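Local coordinates for protein putative tryptophan halogenase (Xanthomonas campestris pv. campestris, PDB 6Y1W) that is a flavin-dependent halogenase that probably uses FAD to halogenate an aromatic substrate, as its tryptophan halogenase relatives do, at residues E238-L244 against R389-I393. Numbering follows the deposited sequence.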
# COMPACT_ATOMS: atom_id res chain seq x y z
N GLU A 238 -20.49 -12.32 8.86
CA GLU A 238 -20.21 -11.53 10.06
C GLU A 238 -21.29 -10.46 10.14
O GLU A 238 -21.60 -9.83 9.13
CB GLU A 238 -18.82 -10.89 9.98
CG GLU A 238 -18.26 -10.39 11.33
CD GLU A 238 -17.10 -9.37 11.21
OE1 GLU A 238 -16.46 -9.26 10.13
OE2 GLU A 238 -16.85 -8.63 12.19
N ASP A 239 -21.91 -10.33 11.31
CA ASP A 239 -23.00 -9.38 11.51
C ASP A 239 -22.44 -8.02 11.90
O ASP A 239 -21.76 -7.90 12.93
CB ASP A 239 -23.93 -9.93 12.59
CG ASP A 239 -25.08 -9.02 12.92
OD1 ASP A 239 -25.39 -8.07 12.16
OD2 ASP A 239 -25.70 -9.27 13.96
N TRP A 240 -22.73 -6.99 11.10
CA TRP A 240 -22.23 -5.66 11.42
C TRP A 240 -23.34 -4.75 11.90
O TRP A 240 -23.10 -3.54 12.07
CB TRP A 240 -21.52 -5.05 10.21
CG TRP A 240 -20.19 -5.70 9.84
CD1 TRP A 240 -19.40 -6.48 10.63
CD2 TRP A 240 -19.53 -5.61 8.56
NE1 TRP A 240 -18.27 -6.87 9.93
CE2 TRP A 240 -18.33 -6.35 8.66
CE3 TRP A 240 -19.84 -4.98 7.35
CZ2 TRP A 240 -17.44 -6.47 7.59
CZ3 TRP A 240 -18.94 -5.10 6.30
CH2 TRP A 240 -17.76 -5.84 6.43
N SER A 241 -24.52 -5.31 12.20
CA SER A 241 -25.66 -4.47 12.62
C SER A 241 -25.46 -3.83 13.99
O SER A 241 -26.15 -2.84 14.30
CB SER A 241 -26.96 -5.28 12.55
OG SER A 241 -26.99 -6.30 13.54
N ARG A 242 -24.49 -4.28 14.81
CA ARG A 242 -24.17 -3.54 16.03
C ARG A 242 -23.63 -2.15 15.76
O ARG A 242 -23.70 -1.28 16.64
CB ARG A 242 -23.16 -4.30 16.93
CG ARG A 242 -21.70 -4.39 16.38
CD ARG A 242 -20.76 -5.21 17.31
NE ARG A 242 -21.37 -6.46 17.76
CZ ARG A 242 -21.74 -6.72 19.02
NH1 ARG A 242 -22.29 -7.88 19.33
NH2 ARG A 242 -21.58 -5.81 19.97
N TRP A 243 -23.08 -1.91 14.55
CA TRP A 243 -22.52 -0.61 14.20
C TRP A 243 -23.32 0.14 13.15
O TRP A 243 -23.17 1.36 13.03
CB TRP A 243 -21.10 -0.75 13.65
CG TRP A 243 -20.12 -1.37 14.63
CD1 TRP A 243 -19.83 -0.91 15.90
CD2 TRP A 243 -19.32 -2.54 14.42
NE1 TRP A 243 -18.87 -1.75 16.48
CE2 TRP A 243 -18.56 -2.75 15.59
CE3 TRP A 243 -19.19 -3.43 13.34
CZ2 TRP A 243 -17.66 -3.82 15.72
CZ3 TRP A 243 -18.28 -4.51 13.47
CH2 TRP A 243 -17.53 -4.68 14.66
N LEU A 244 -24.11 -0.57 12.35
CA LEU A 244 -24.75 -0.01 11.17
C LEU A 244 -26.20 -0.44 11.22
O LEU A 244 -26.49 -1.63 11.09
CB LEU A 244 -24.05 -0.49 9.89
CG LEU A 244 -22.63 0.09 9.73
CD1 LEU A 244 -21.95 -0.64 8.54
CD2 LEU A 244 -22.72 1.62 9.52
N ARG A 389 -15.98 -0.78 5.63
CA ARG A 389 -16.94 -0.82 6.74
C ARG A 389 -16.66 0.31 7.72
O ARG A 389 -17.59 1.04 8.12
CB ARG A 389 -16.87 -2.18 7.45
CG ARG A 389 -17.81 -2.25 8.68
CD ARG A 389 -17.32 -3.28 9.66
NE ARG A 389 -16.04 -2.87 10.21
CZ ARG A 389 -15.18 -3.71 10.80
NH1 ARG A 389 -15.54 -5.01 10.90
NH2 ARG A 389 -14.01 -3.26 11.30
N ASP A 390 -15.38 0.49 8.10
CA ASP A 390 -15.04 1.50 9.10
C ASP A 390 -15.40 2.89 8.60
O ASP A 390 -15.83 3.75 9.37
CB ASP A 390 -13.56 1.44 9.47
CG ASP A 390 -13.22 0.27 10.39
OD1 ASP A 390 -14.15 -0.48 10.80
OD2 ASP A 390 -12.00 0.09 10.64
N PHE A 391 -15.20 3.13 7.30
CA PHE A 391 -15.48 4.44 6.75
C PHE A 391 -16.99 4.71 6.71
O PHE A 391 -17.43 5.86 6.90
CB PHE A 391 -14.87 4.55 5.34
CG PHE A 391 -14.61 5.99 4.92
CD1 PHE A 391 -13.39 6.60 5.22
CD2 PHE A 391 -15.57 6.72 4.22
CE1 PHE A 391 -13.15 7.93 4.84
CE2 PHE A 391 -15.34 8.02 3.83
CZ PHE A 391 -14.13 8.64 4.13
N VAL A 392 -17.79 3.68 6.45
CA VAL A 392 -19.24 3.82 6.50
C VAL A 392 -19.68 4.11 7.93
O VAL A 392 -20.48 5.02 8.17
CB VAL A 392 -19.90 2.56 5.92
CG1 VAL A 392 -21.45 2.56 6.16
CG2 VAL A 392 -19.55 2.42 4.42
N ILE A 393 -19.09 3.39 8.90
CA ILE A 393 -19.41 3.66 10.30
C ILE A 393 -19.07 5.08 10.69
O ILE A 393 -19.83 5.75 11.41
CB ILE A 393 -18.68 2.66 11.21
CG1 ILE A 393 -19.22 1.26 10.98
CG2 ILE A 393 -18.93 3.01 12.69
CD1 ILE A 393 -18.34 0.16 11.61
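The backbones of Trp240 to Leu244 and Arg389 to Ile393 approach from 8.6 Å between Trp240 CA and Arg389 CA to 6.5 Å between Leu244 CA and Ile393 CA. After strand 237-239 the chain bends through an Asx turn, in which Asp239 OD1 accepts from the N and OG of Ser241. The side chain of Arg389 lies over one face of the Trp240 indole. Arg389 CD sits 3.4 Å from the centroid of the Trp240 five-membered ring, a CH-pi contact. A bend at chi3 (66°) turns the guanidinium steeply to the indole, with planes 78° apart. Arg389 CZ makes an off-centre cation-pi contact with the same ring. Arg389 NE and NH2 both hydrogen-bond to Asp390 OD1 in a side-on salt bridge, which fixes the rotation of the guanidinium. Trp243 CZ3 lies over one guanidinium face, 3.8 Å from Arg389 NH1. Farther along, Ile393 CD1 packs on Trp243 CB at 3.6 Å. Leu244 CD2 touches Val392 CG1 at 3.7 Å and also meets Ile393 CG1. The Val392 side chain lies about 5 Å from that of Glu347, a predicted L-tryptophan-binding residue. The contact joins the end of strand 237-239, which pairs with strand 323-325, to helix 371-397, where Ser418 and Leu419 of helix 417-429 touch Arg389 and Ile393, respectively.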